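Local coordinates for translation initiation factor eIF2B subunit gamma (Schizosaccharomyces pombe, PDB 5B04), which acts as a component of the eIF2B complex, which catalyses the exchange of GDP for GTP on the gamma subunit of the initiation factor eIF2, at residues S394-N399 with V406-C411. The protein carries 3 engineered substitutions. Numbering follows the deposited sequence.
Sequences SILMDN and VRLESC
S394 and C411 occupy matching corners of successive coils in the left-handed parallel beta-helix, where a side chain supplements the backbone ladder. The OG of S394 accepts a hydrogen bond from C411 N at 2.9 Å, with an N-H...O angle of 159°. With OG anti to the carbonyl carbon (chi1 -67°), the hydroxyl is set facing C411 N, and it also hydrogen-bonds to S392 O, so this buried group ties its own corner to that of the next coil. An alanine here would probably leave the amide of C411 without this acceptor and the corner less firmly tied. One residue on, I395 N donates to C411 O over 3.1 Å, a regular coil-to-coil backbone bond, with S394 CA also lying near the same oxygen in a CA-H...O contact. L396 then sends CD2 to CD1 of L408, 4.2 Å away; the two side chains cross obliquely, a light apolar touch between successive coils in the interior of the beta-helix. Strand 395-396 lies between 378-379 and 412-413 in one parallel sheet, while 407-409 runs between 390-392 and 424-426 in another, so the contact bridges adjacent faces of the beta-helix; outside, I395 packs on N333 and I336 of helix 332-338.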
ATOM      1  N   SER E 394     -58.584 -34.316  39.183  1.00 72.40           N
ATOM      2  CA  SER E 394     -59.318 -35.327  38.438  1.00 63.03           C
ATOM      3  C   SER E 394     -59.496 -34.961  36.972  1.00 74.68           C
ATOM      4  O   SER E 394     -59.274 -33.823  36.569  1.00 74.51           O
ATOM      5  CB  SER E 394     -60.684 -35.567  39.081  1.00 74.92           C
ATOM      6  OG  SER E 394     -60.543 -36.170  40.355  1.00 88.18           O
ATOM      7  N   ILE E 395     -59.873 -35.932  36.170  1.00 78.07           N
ATOM      8  CA  ILE E 395     -60.187 -35.671  34.793  1.00 77.31           C
ATOM      9  C   ILE E 395     -61.549 -36.226  34.467  1.00 77.04           C
ATOM     10  O   ILE E 395     -61.827 -37.372  34.739  1.00 71.11           O
ATOM     11  CB  ILE E 395     -59.175 -36.341  33.890  1.00 77.47           C
ATOM     12  CG1 ILE E 395     -57.803 -35.768  34.141  1.00 75.35           C
ATOM     13  CG2 ILE E 395     -59.532 -36.112  32.449  1.00 66.63           C
ATOM     14  CD1 ILE E 395     -56.734 -36.814  34.057  1.00 68.86           C
ATOM     15  N   LEU E 396     -62.392 -35.418  33.856  1.00 71.40           N
ATOM     16  CA  LEU E 396     -63.710 -35.880  33.497  1.00 79.18           C
ATOM     17  C   LEU E 396     -63.955 -35.767  32.024  1.00 86.71           C
ATOM     18  O   LEU E 396     -63.826 -34.712  31.445  1.00 77.77           O
ATOM     19  CB  LEU E 396     -64.754 -35.070  34.223  1.00 86.74           C
ATOM     20  CG  LEU E 396     -64.675 -35.085  35.732  1.00 82.67           C
ATOM     21  CD1 LEU E 396     -65.735 -34.158  36.261  1.00 71.78           C
ATOM     22  CD2 LEU E 396     -64.914 -36.493  36.224  1.00 75.98           C
ATOM     23  N   MET E 397     -64.384 -36.860  31.436  1.00 90.40           N
ATOM     24  CA  MET E 397     -64.591 -36.938  30.020  1.00 84.54           C
ATOM     25  C   MET E 397     -65.948 -36.388  29.667  1.00 94.66           C
ATOM     26  O   MET E 397     -66.548 -35.691  30.452  1.00103.32           O
ATOM     27  CB  MET E 397     -64.475 -38.369  29.575  1.00 80.71           C
ATOM     28  CG  MET E 397     -63.332 -39.078  30.242  1.00 66.07           C
ATOM     29  SD  MET E 397     -62.371 -39.903  28.991  1.00 85.56           S
ATOM     30  CE  MET E 397     -61.776 -41.312  29.885  1.00 67.68           C
ATOM     31  N   ASP E 398     -66.387 -36.627  28.445  1.00 99.56           N
ATOM     32  CA  ASP E 398     -67.634 -36.078  27.962  1.00101.36           C
ATOM     33  C   ASP E 398     -68.857 -36.622  28.657  1.00104.95           C
ATOM     34  O   ASP E 398     -68.913 -37.785  29.015  1.00105.40           O
ATOM     35  CB  ASP E 398     -67.773 -36.377  26.483  1.00106.72           C
ATOM     36  CG  ASP E 398     -66.501 -36.211  25.749  1.00 84.64           C
ATOM     37  OD1 ASP E 398     -66.033 -35.072  25.672  1.00 87.93           O
ATOM     38  OD2 ASP E 398     -65.971 -37.214  25.253  1.00 84.98           O
ATOM     39  N   ASN E 399     -69.836 -35.754  28.848  1.00113.22           N
ATOM     40  CA  ASN E 399     -71.189 -36.156  29.197  1.00122.43           C
ATOM     41  C   ASN E 399     -71.320 -37.137  30.343  1.00117.30           C
ATOM     42  O   ASN E 399     -71.916 -38.194  30.221  1.00104.16           O
ATOM     43  CB  ASN E 399     -72.022 -36.551  27.979  1.00118.79           C
ATOM     44  CG  ASN E 399     -71.484 -37.754  27.269  1.00113.47           C
ATOM     45  OD1 ASN E 399     -71.014 -38.694  27.890  1.00125.56           O
ATOM     46  ND2 ASN E 399     -71.568 -37.738  25.954  1.00 97.35           N
ATOM     47  N   VAL E 406     -70.440 -35.617  46.255  1.00124.49           N
ATOM     48  CA  VAL E 406     -69.330 -36.544  46.129  1.00113.11           C
ATOM     49  C   VAL E 406     -67.988 -35.849  46.262  1.00 92.07           C
ATOM     50  O   VAL E 406     -67.858 -34.659  45.966  1.00 84.08           O
ATOM     51  CB  VAL E 406     -69.339 -37.272  44.771  1.00107.87           C
ATOM     52  CG1 VAL E 406     -70.605 -38.100  44.618  1.00123.33           C
ATOM     53  CG2 VAL E 406     -69.211 -36.276  43.631  1.00105.02           C
ATOM     54  N   ARG E 407     -66.991 -36.592  46.723  1.00103.72           N
ATOM     55  CA  ARG E 407     -65.636 -36.076  46.759  1.00 93.71           C
ATOM     56  C   ARG E 407     -64.748 -36.842  45.794  1.00101.09           C
ATOM     57  O   ARG E 407     -64.407 -38.001  46.031  1.00 94.36           O
ATOM     58  CB  ARG E 407     -65.071 -36.140  48.177  1.00106.58           C
ATOM     59  CG  ARG E 407     -63.654 -35.608  48.277  1.00103.37           C
ATOM     60  CD  ARG E 407     -63.245 -35.342  49.713  1.00 90.05           C
ATOM     61  NE  ARG E 407     -61.896 -34.788  49.783  1.00 92.72           N
ATOM     62  CZ  ARG E 407     -61.607 -33.503  49.605  1.00110.72           C
ATOM     63  NH1 ARG E 407     -62.573 -32.633  49.349  1.00 89.51           N
ATOM     64  NH2 ARG E 407     -60.349 -33.088  49.685  1.00129.19           N
ATOM     65  N   LEU E 408     -64.391 -36.192  44.692  1.00 99.89           N
ATOM     66  CA  LEU E 408     -63.495 -36.789  43.715  1.00 88.16           C
ATOM     67  C   LEU E 408     -62.063 -36.340  43.970  1.00 83.63           C
ATOM     68  O   LEU E 408     -61.709 -35.185  43.730  1.00 93.64           O
ATOM     69  CB  LEU E 408     -63.929 -36.429  42.295  1.00 91.00           C
ATOM     70  CG  LEU E 408     -65.094 -37.261  41.757  1.00 87.82           C
ATOM     71  CD1 LEU E 408     -65.490 -36.804  40.362  1.00 83.42           C
ATOM     72  CD2 LEU E 408     -64.732 -38.739  41.761  1.00 97.60           C
ATOM     73  N   GLU E 409     -61.247 -37.262  44.469  1.00 74.77           N
ATOM     74  CA  GLU E 409     -59.853 -36.973  44.780  1.00 84.50           C
ATOM     75  C   GLU E 409     -58.907 -37.713  43.843  1.00 88.00           C
ATOM     76  O   GLU E 409     -58.793 -38.937  43.912  1.00 86.62           O
ATOM     77  CB  GLU E 409     -59.537 -37.350  46.228  1.00 95.65           C
ATOM     78  CG  GLU E 409     -60.022 -36.356  47.267  1.00 96.39           C
ATOM     79  CD  GLU E 409     -59.645 -36.773  48.676  1.00111.95           C
ATOM     80  OE1 GLU E 409     -58.983 -35.978  49.377  1.00114.78           O
ATOM     81  OE2 GLU E 409     -60.011 -37.896  49.083  1.00108.60           O
ATOM     82  N   SER E 410     -58.238 -36.963  42.971  1.00 78.30           N
ATOM     83  CA  SER E 410     -57.205 -37.510  42.092  1.00 73.30           C
ATOM     84  C   SER E 410     -57.695 -38.695  41.261  1.00 78.08           C
ATOM     85  O   SER E 410     -56.980 -39.682  41.097  1.00 65.15           O
ATOM     86  CB  SER E 410     -55.982 -37.924  42.917  1.00 72.77           C
ATOM     87  OG  SER E 410     -54.981 -38.500  42.097  1.00 78.40           O
ATOM     88  N   CYS E 411     -58.910 -38.589  40.734  1.00 85.13           N
ATOM     89  CA  CYS E 411     -59.519 -39.693  39.998  1.00 91.48           C
ATOM     90  C   CYS E 411     -59.537 -39.469  38.491  1.00 85.35           C
ATOM     91  O   CYS E 411     -59.357 -38.353  38.013  1.00 79.48           O
ATOM     92  CB  CYS E 411     -60.948 -39.931  40.489  1.00 94.26           C
ATOM     93  SG  CYS E 411     -61.063 -40.764  42.084  1.00106.03           S
TER